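Local atomic coordinates of serine hydrolase CCSP0084 (Cycloclasticus sp. P1, PDB entry 4I3F), a protein that probably hydrolyses the carbon-carbon bond of meta-cleavage products from aromatic hydrocarbon breakdown, and esters as well, as a serine hydrolase of the alpha/beta hydrolase fold. Residues I27-E38 with Q106-K114; L48-A59 with C76-G85. All blocks are in the same frame, centred on the assembly; numbering follows the deposited sequence.

Contact 1. Residues I27-E38 with Q106-K114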
# COMPACT_ATOMS: atom_id res chain seq x y z
N ILE A 27 3.18 10.19 15.92
CA ILE A 27 3.45 11.55 15.49
C ILE A 27 2.17 12.23 15.03
O ILE A 27 1.36 11.64 14.31
CB ILE A 27 4.55 11.56 14.40
CG1 ILE A 27 4.91 12.98 13.98
CG2 ILE A 27 4.16 10.71 13.21
CD1 ILE A 27 6.27 13.06 13.33
N GLN A 28 1.95 13.46 15.49
CA GLN A 28 0.73 14.17 15.16
C GLN A 28 0.70 14.53 13.68
O GLN A 28 1.60 15.18 13.17
CB GLN A 28 0.61 15.43 16.01
CG GLN A 28 -0.67 16.21 15.77
CD GLN A 28 -0.79 17.38 16.71
OE1 GLN A 28 -0.48 17.27 17.89
NE2 GLN A 28 -1.21 18.53 16.18
N THR A 29 -0.35 14.09 12.99
CA THR A 29 -0.53 14.42 11.58
C THR A 29 -1.92 15.00 11.43
O THR A 29 -2.89 14.25 11.25
CB THR A 29 -0.36 13.19 10.67
OG1 THR A 29 -1.19 12.13 11.16
CG2 THR A 29 1.09 12.71 10.67
N GLY A 30 -2.02 16.32 11.52
CA GLY A 30 -3.32 16.97 11.49
C GLY A 30 -4.13 16.67 12.74
O GLY A 30 -3.64 16.87 13.85
N SER A 31 -5.35 16.18 12.55
CA SER A 31 -6.29 16.03 13.66
C SER A 31 -6.15 14.70 14.40
O SER A 31 -6.89 14.44 15.36
CB SER A 31 -7.73 16.19 13.16
OG SER A 31 -8.02 15.24 12.15
N PHE A 32 -5.21 13.86 13.98
CA PHE A 32 -5.04 12.56 14.62
C PHE A 32 -3.56 12.18 14.67
O PHE A 32 -2.74 12.81 14.01
CB PHE A 32 -5.82 11.48 13.87
CG PHE A 32 -5.39 11.30 12.45
CD1 PHE A 32 -4.52 10.28 12.10
CD2 PHE A 32 -5.85 12.17 11.45
CE1 PHE A 32 -4.11 10.12 10.79
CE2 PHE A 32 -5.45 12.01 10.14
CZ PHE A 32 -4.57 10.99 9.80
N ASN A 33 -3.23 11.14 15.44
CA ASN A 33 -1.85 10.65 15.48
C ASN A 33 -1.58 9.51 14.51
O ASN A 33 -2.41 8.62 14.33
CB ASN A 33 -1.48 10.20 16.90
CG ASN A 33 -1.28 11.37 17.83
OD1 ASN A 33 -0.69 12.37 17.45
ND2 ASN A 33 -1.79 11.25 19.05
N THR A 34 -0.39 9.55 13.91
CA THR A 34 0.06 8.48 13.02
C THR A 34 1.09 7.60 13.71
O THR A 34 2.08 8.09 14.26
CB THR A 34 0.65 9.04 11.73
OG1 THR A 34 -0.41 9.55 10.90
CG2 THR A 34 1.40 7.96 10.96
N PHE A 35 0.87 6.28 13.68
CA PHE A 35 1.88 5.36 14.18
C PHE A 35 2.90 5.16 13.07
O PHE A 35 2.54 4.85 11.94
CB PHE A 35 1.26 4.03 14.58
CG PHE A 35 2.26 3.04 15.11
CD1 PHE A 35 2.76 3.16 16.40
CD2 PHE A 35 2.71 2.00 14.30
CE1 PHE A 35 3.68 2.26 16.89
CE2 PHE A 35 3.63 1.09 14.79
CZ PHE A 35 4.12 1.22 16.08
N LEU A 36 4.18 5.36 13.40
CA LEU A 36 5.22 5.38 12.38
C LEU A 36 6.33 4.39 12.68
O LEU A 36 6.87 4.35 13.79
CB LEU A 36 5.81 6.79 12.29
CG LEU A 36 6.95 6.96 11.29
CD1 LEU A 36 6.44 6.81 9.87
CD2 LEU A 36 7.64 8.30 11.50
N ASN A 37 6.67 3.57 11.69
CA ASN A 37 7.90 2.78 11.75
C ASN A 37 9.00 3.46 10.93
O ASN A 37 8.75 3.93 9.83
CB ASN A 37 7.65 1.38 11.19
CG ASN A 37 6.55 0.64 11.92
OD1 ASN A 37 6.79 0.05 12.96
ND2 ASN A 37 5.35 0.65 11.36
N GLU A 38 10.22 3.50 11.47
CA GLU A 38 11.36 4.08 10.77
C GLU A 38 12.59 3.19 10.85
O GLU A 38 12.83 2.52 11.85
CB GLU A 38 11.73 5.44 11.38
CG GLU A 38 10.96 6.61 10.84
CD GLU A 38 11.44 7.91 11.44
OE1 GLU A 38 11.10 8.18 12.61
OE2 GLU A 38 12.16 8.65 10.75
N GLN A 106 -2.54 12.99 5.10
CA GLN A 106 -1.76 12.32 6.14
C GLN A 106 -0.28 12.22 5.76
O GLN A 106 0.61 12.47 6.58
CB GLN A 106 -2.31 10.92 6.42
CG GLN A 106 -1.46 10.15 7.46
CD GLN A 106 -1.87 8.69 7.59
OE1 GLN A 106 -2.49 8.12 6.69
NE2 GLN A 106 -1.51 8.08 8.72
N GLN A 107 0.01 11.86 4.51
CA GLN A 107 1.40 11.68 4.12
C GLN A 107 2.13 13.00 4.00
O GLN A 107 3.32 13.09 4.33
CB GLN A 107 1.51 10.88 2.81
CG GLN A 107 0.81 9.52 2.85
CD GLN A 107 1.04 8.77 4.15
OE1 GLN A 107 2.16 8.71 4.65
NE2 GLN A 107 -0.02 8.22 4.71
N ILE A 108 1.43 14.04 3.54
CA ILE A 108 2.01 15.37 3.50
C ILE A 108 2.29 15.87 4.92
O ILE A 108 3.37 16.41 5.19
CB ILE A 108 1.09 16.37 2.77
CG1 ILE A 108 0.88 15.92 1.32
CG2 ILE A 108 1.67 17.78 2.81
CD1 ILE A 108 2.17 15.81 0.54
N ASP A 109 1.32 15.68 5.82
CA ASP A 109 1.49 16.06 7.22
C ASP A 109 2.63 15.28 7.88
O ASP A 109 3.32 15.82 8.75
CB ASP A 109 0.20 15.84 8.01
CG ASP A 109 -0.89 16.82 7.63
OD1 ASP A 109 -0.58 17.87 7.02
OD2 ASP A 109 -2.07 16.53 7.96
N LEU A 110 2.83 14.03 7.47
CA LEU A 110 3.94 13.22 7.99
C LEU A 110 5.29 13.77 7.51
O LEU A 110 6.20 13.96 8.30
CB LEU A 110 3.78 11.76 7.56
CG LEU A 110 4.88 10.77 7.93
CD1 LEU A 110 5.10 10.72 9.44
CD2 LEU A 110 4.57 9.37 7.41
N LEU A 111 5.41 14.01 6.20
CA LEU A 111 6.65 14.56 5.66
C LEU A 111 6.97 15.92 6.26
O LEU A 111 8.13 16.23 6.54
CB LEU A 111 6.58 14.63 4.12
CG LEU A 111 6.46 13.31 3.38
CD1 LEU A 111 6.33 13.55 1.87
CD2 LEU A 111 7.66 12.41 3.66
N ASP A 112 5.94 16.75 6.47
CA ASP A 112 6.16 18.06 7.07
C ASP A 112 6.66 17.91 8.51
O ASP A 112 7.55 18.64 8.95
CB ASP A 112 4.88 18.89 7.05
CG ASP A 112 4.52 19.42 5.68
OD1 ASP A 112 5.35 19.30 4.74
OD2 ASP A 112 3.41 19.98 5.55
N ALA A 113 6.08 16.96 9.23
CA ALA A 113 6.42 16.69 10.63
C ALA A 113 7.84 16.13 10.80
O ALA A 113 8.43 16.23 11.88
CB ALA A 113 5.42 15.72 11.20
N LYS A 114 8.37 15.53 9.73
CA LYS A 114 9.71 14.96 9.75
C LYS A 114 10.73 15.89 9.07
O LYS A 114 11.92 15.56 8.99
CB LYS A 114 9.72 13.59 9.06
CG LYS A 114 8.81 12.56 9.71
CD LYS A 114 9.18 12.34 11.17
CE LYS A 114 10.36 11.41 11.33
NZ LYS A 114 10.63 11.06 12.76
O HOH W 1 -3.45 14.34 8.42
O HOH W 2 13.73 10.35 11.71
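With CG turned opposite its backbone N (chi1 177°) and the chain extended beyond, Gln106 carries its amide off the helix to Thr34, whose OG1 stands beside its own backbone N (chi1 -73°). Gln106 NE2 donates to Thr34 OG1 over 2.9 Å, nearly straight at 168° and close to the amide plane. The same hydroxyl is hydrogen-bonded to Thr29 OG1 at 2.7 Å, and either could be the donor; the pair joins two neighbouring strands to the helix. Glutamine suits this buried place because both ends of its amide are used: NE2 also binds Asp80 O, and OE1 takes Ala82 N. The Phe32 ring meets the amide by its edge, CE1 lying 3.9 Å from NE2.

Farther along the contact is apolar. Leu110 sets CD1 against Ile27 CG2 and CD2 against Leu36 CD1, while the small Ala113 lets Ile27 CD1 approach its CB to 3.5 Å. Lys114, bent in mid-chain, passes Ile27 and approaches Glu38 from the opposite direction, its NZ meeting OE1 from above the carboxylate plane in a salt bridge of 2.9 Å; Glu38 OE2 is held by His75. At the other end a water donates to both Thr29 O and Asp109 OD2, while Asp109 OD1 accepts from Gln105 NE2. Helix 106-113 thus covers the antiparallel hairpin that opens the central sheet of the alpha/beta hydrolase fold.

Contact 2. Residues L48-A59 with C76-G85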
# COMPACT_ATOMS: atom_id res chain seq x y z
N LEU A 48 9.21 6.52 1.49
CA LEU A 48 7.95 6.41 2.23
C LEU A 48 7.23 5.19 1.68
O LEU A 48 6.99 5.11 0.48
CB LEU A 48 7.10 7.66 2.00
CG LEU A 48 5.69 7.67 2.61
CD1 LEU A 48 5.74 7.59 4.12
CD2 LEU A 48 4.91 8.91 2.18
N LEU A 49 6.91 4.23 2.55
CA LEU A 49 6.27 2.99 2.10
C LEU A 49 4.83 2.94 2.59
O LEU A 49 4.57 3.05 3.80
CB LEU A 49 7.04 1.76 2.61
CG LEU A 49 8.46 1.62 2.05
CD1 LEU A 49 9.47 2.10 3.06
CD2 LEU A 49 8.76 0.20 1.61
N LEU A 50 3.90 2.76 1.66
CA LEU A 50 2.47 2.80 1.98
C LEU A 50 1.84 1.43 1.75
O LEU A 50 1.83 0.92 0.63
CB LEU A 50 1.76 3.88 1.15
CG LEU A 50 2.29 5.31 1.30
CD1 LEU A 50 1.47 6.30 0.47
CD2 LEU A 50 2.30 5.72 2.77
N HIS A 51 1.31 0.85 2.83
CA HIS A 51 0.77 -0.51 2.82
C HIS A 51 -0.59 -0.65 2.12
O HIS A 51 -1.18 0.34 1.70
CB HIS A 51 0.69 -1.02 4.26
CG HIS A 51 -0.37 -0.35 5.08
ND1 HIS A 51 -0.07 0.49 6.13
CD2 HIS A 51 -1.72 -0.42 5.02
CE1 HIS A 51 -1.20 0.91 6.68
NE2 HIS A 51 -2.21 0.38 6.02
N GLY A 52 -1.07 -1.89 1.99
CA GLY A 52 -2.31 -2.19 1.30
C GLY A 52 -3.54 -2.21 2.19
O GLY A 52 -3.51 -1.71 3.32
N SER A 53 -4.64 -2.80 1.71
CA SER A 53 -5.90 -2.72 2.44
C SER A 53 -6.53 -4.08 2.76
O SER A 53 -7.76 -4.21 2.76
CB SER A 53 -6.90 -1.84 1.67
OG SER A 53 -7.04 -2.28 0.32
N GLY A 54 -5.70 -5.08 3.06
CA GLY A 54 -6.25 -6.31 3.61
C GLY A 54 -6.87 -5.99 4.96
O GLY A 54 -6.45 -5.03 5.61
N PRO A 55 -7.90 -6.74 5.37
CA PRO A 55 -8.41 -6.50 6.72
C PRO A 55 -7.30 -6.67 7.77
O PRO A 55 -6.51 -7.62 7.69
CB PRO A 55 -9.47 -7.60 6.88
CG PRO A 55 -9.94 -7.87 5.49
CD PRO A 55 -8.74 -7.68 4.60
N GLY A 56 -7.22 -5.75 8.72
CA GLY A 56 -6.17 -5.82 9.71
C GLY A 56 -4.81 -5.39 9.19
O GLY A 56 -3.80 -5.57 9.87
N ALA A 57 -4.78 -4.84 7.98
CA ALA A 57 -3.52 -4.36 7.40
C ALA A 57 -2.86 -3.30 8.29
O ALA A 57 -3.54 -2.51 8.95
CB ALA A 57 -3.75 -3.79 6.01
N ASN A 58 -1.53 -3.31 8.29
CA ASN A 58 -0.74 -2.25 8.91
C ASN A 58 0.61 -2.17 8.22
O ASN A 58 0.90 -2.96 7.31
CB ASN A 58 -0.65 -2.39 10.45
CG ASN A 58 0.25 -3.56 10.91
OD1 ASN A 58 0.56 -3.67 12.09
ND2 ASN A 58 0.68 -4.39 9.99
N ALA A 59 1.45 -1.22 8.63
CA ALA A 59 2.74 -1.01 7.97
C ALA A 59 3.62 -2.25 8.05
O ALA A 59 4.13 -2.73 7.04
CB ALA A 59 3.44 0.19 8.56
N CYS A 76 13.95 4.85 5.74
CA CYS A 76 12.61 4.33 5.47
C CYS A 76 11.58 4.82 6.48
O CYS A 76 11.81 4.75 7.68
CB CYS A 76 12.63 2.80 5.48
SG CYS A 76 13.64 2.09 4.16
N LEU A 77 10.45 5.30 5.97
CA LEU A 77 9.31 5.66 6.80
C LEU A 77 8.12 4.81 6.36
O LEU A 77 7.74 4.83 5.19
CB LEU A 77 8.98 7.16 6.66
CG LEU A 77 10.14 8.08 7.05
CD1 LEU A 77 10.98 8.47 5.84
CD2 LEU A 77 9.62 9.33 7.76
N ALA A 78 7.54 4.06 7.29
CA ALA A 78 6.40 3.19 6.98
C ALA A 78 5.30 3.40 8.01
O ALA A 78 5.31 2.77 9.07
CB ALA A 78 6.83 1.73 6.96
N PRO A 79 4.36 4.29 7.71
CA PRO A 79 3.30 4.56 8.69
C PRO A 79 2.11 3.61 8.56
O PRO A 79 1.86 3.08 7.47
CB PRO A 79 2.85 5.97 8.31
CG PRO A 79 3.04 5.99 6.77
CD PRO A 79 4.32 5.23 6.57
N ASP A 80 1.39 3.40 9.65
CA ASP A 80 0.04 2.86 9.55
C ASP A 80 -0.80 3.95 8.90
O ASP A 80 -0.80 5.10 9.35
CB ASP A 80 -0.54 2.50 10.93
CG ASP A 80 0.06 1.24 11.53
OD1 ASP A 80 0.91 0.58 10.88
OD2 ASP A 80 -0.32 0.90 12.68
N ILE A 81 -1.48 3.60 7.83
CA ILE A 81 -2.28 4.56 7.09
C ILE A 81 -3.55 4.82 7.90
O ILE A 81 -4.02 3.95 8.63
CB ILE A 81 -2.54 4.02 5.66
CG1 ILE A 81 -1.22 3.94 4.90
CG2 ILE A 81 -3.51 4.88 4.88
CD1 ILE A 81 -1.32 3.22 3.57
N ALA A 82 -4.08 6.04 7.80
CA ALA A 82 -5.19 6.45 8.64
C ALA A 82 -6.35 5.46 8.55
O ALA A 82 -6.70 5.00 7.46
CB ALA A 82 -5.65 7.87 8.28
N GLY A 83 -6.90 5.11 9.70
CA GLY A 83 -7.97 4.13 9.75
C GLY A 83 -7.47 2.70 9.92
O GLY A 83 -8.27 1.80 10.20
N PHE A 84 -6.18 2.49 9.74
CA PHE A 84 -5.60 1.14 9.87
C PHE A 84 -4.69 1.11 11.08
O PHE A 84 -4.12 2.13 11.45
CB PHE A 84 -4.75 0.79 8.65
CG PHE A 84 -5.54 0.58 7.39
CD1 PHE A 84 -5.99 -0.69 7.05
CD2 PHE A 84 -5.80 1.64 6.53
CE1 PHE A 84 -6.71 -0.90 5.88
CE2 PHE A 84 -6.52 1.44 5.36
CZ PHE A 84 -6.98 0.17 5.04
N GLY A 85 -4.53 -0.08 11.67
CA GLY A 85 -3.58 -0.28 12.75
C GLY A 85 -3.70 0.72 13.88
O GLY A 85 -4.79 0.93 14.40
O HOH W 3 2.80 1.73 5.30
O HOH W 4 -5.71 -2.43 10.58
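Leu49 O and Pro79 O, one from each segment, both accept a hydrogen bond from a single water at 2.7 Å, and His51 N donates to it weakly. The water fills the place where the strands part and no direct backbone bond is made. Before that point they are paired: Leu49 N donates to Leu77 O over 2.8 Å at 168°, and Leu48 CD1 lies across Pro79 CD.

Past the strands, the His51 ring is wedged between the two loops. Ile81 CD1 sits 3.8 Å from its centroid, almost on the normal, a CH-pi contact, while the carbonyl carbon C of Asn58 lies over the opposite face, toward the rim. The His51 edge then points at the face of Phe84, the planes 81° apart in a T-shaped pair, and Phe84 also packs on Ala57 CB and Ser53 CB. These are the loops that follow two adjacent parallel strands at the C-terminal edge of an alpha/beta hydrolase sheet; the His-Gly loop after strand 46-50 commonly helps form the oxyanion hole in this family, and Phe84 and Ser53 rest on Met126, next to the probable nucleophile Ser125.

Asp80 ties the loop to helix 59-63, which Asn58 precedes at the N-cap position. Asp80 OD1 accepts from Ala59 N at 2.9 Å on the anti side, 31° out of the carboxylate plane, and Asp80 OD2 from Leu86 N. The small methyl of Ala59 lies 3.2 Å from Ala78 O and also packs on Ala78 CB. A second water links Ala57 O to Gly85 N, and Gly85, at positive phi, keeps the chain close to Asn58.

In the fold
The centres of the two contacts lie about 12 Å apart, and strands 32-39 and 75-79 join them as antiparallel neighbours, probably through a hydrogen bond from Ala78 N to Asn37 O of 2.8 Å. A second tie comes from the helix: through the bond of Gln106 OE1 with Ala82 N, contact 1 helps to hold the loop of contact 2. Gln107 rests on Leu50, the Gln107 OE1 atom 3.5 Å from Leu50 CD2. Contact 2 is the more central, about 7 Å from the chain's centre to its own against 16 Å for contact 1, and touches the probable nucleophile elbow through Leu50. The sodium ion at His138 and Glu140 lies about 10 Å from the Asp109 side chain.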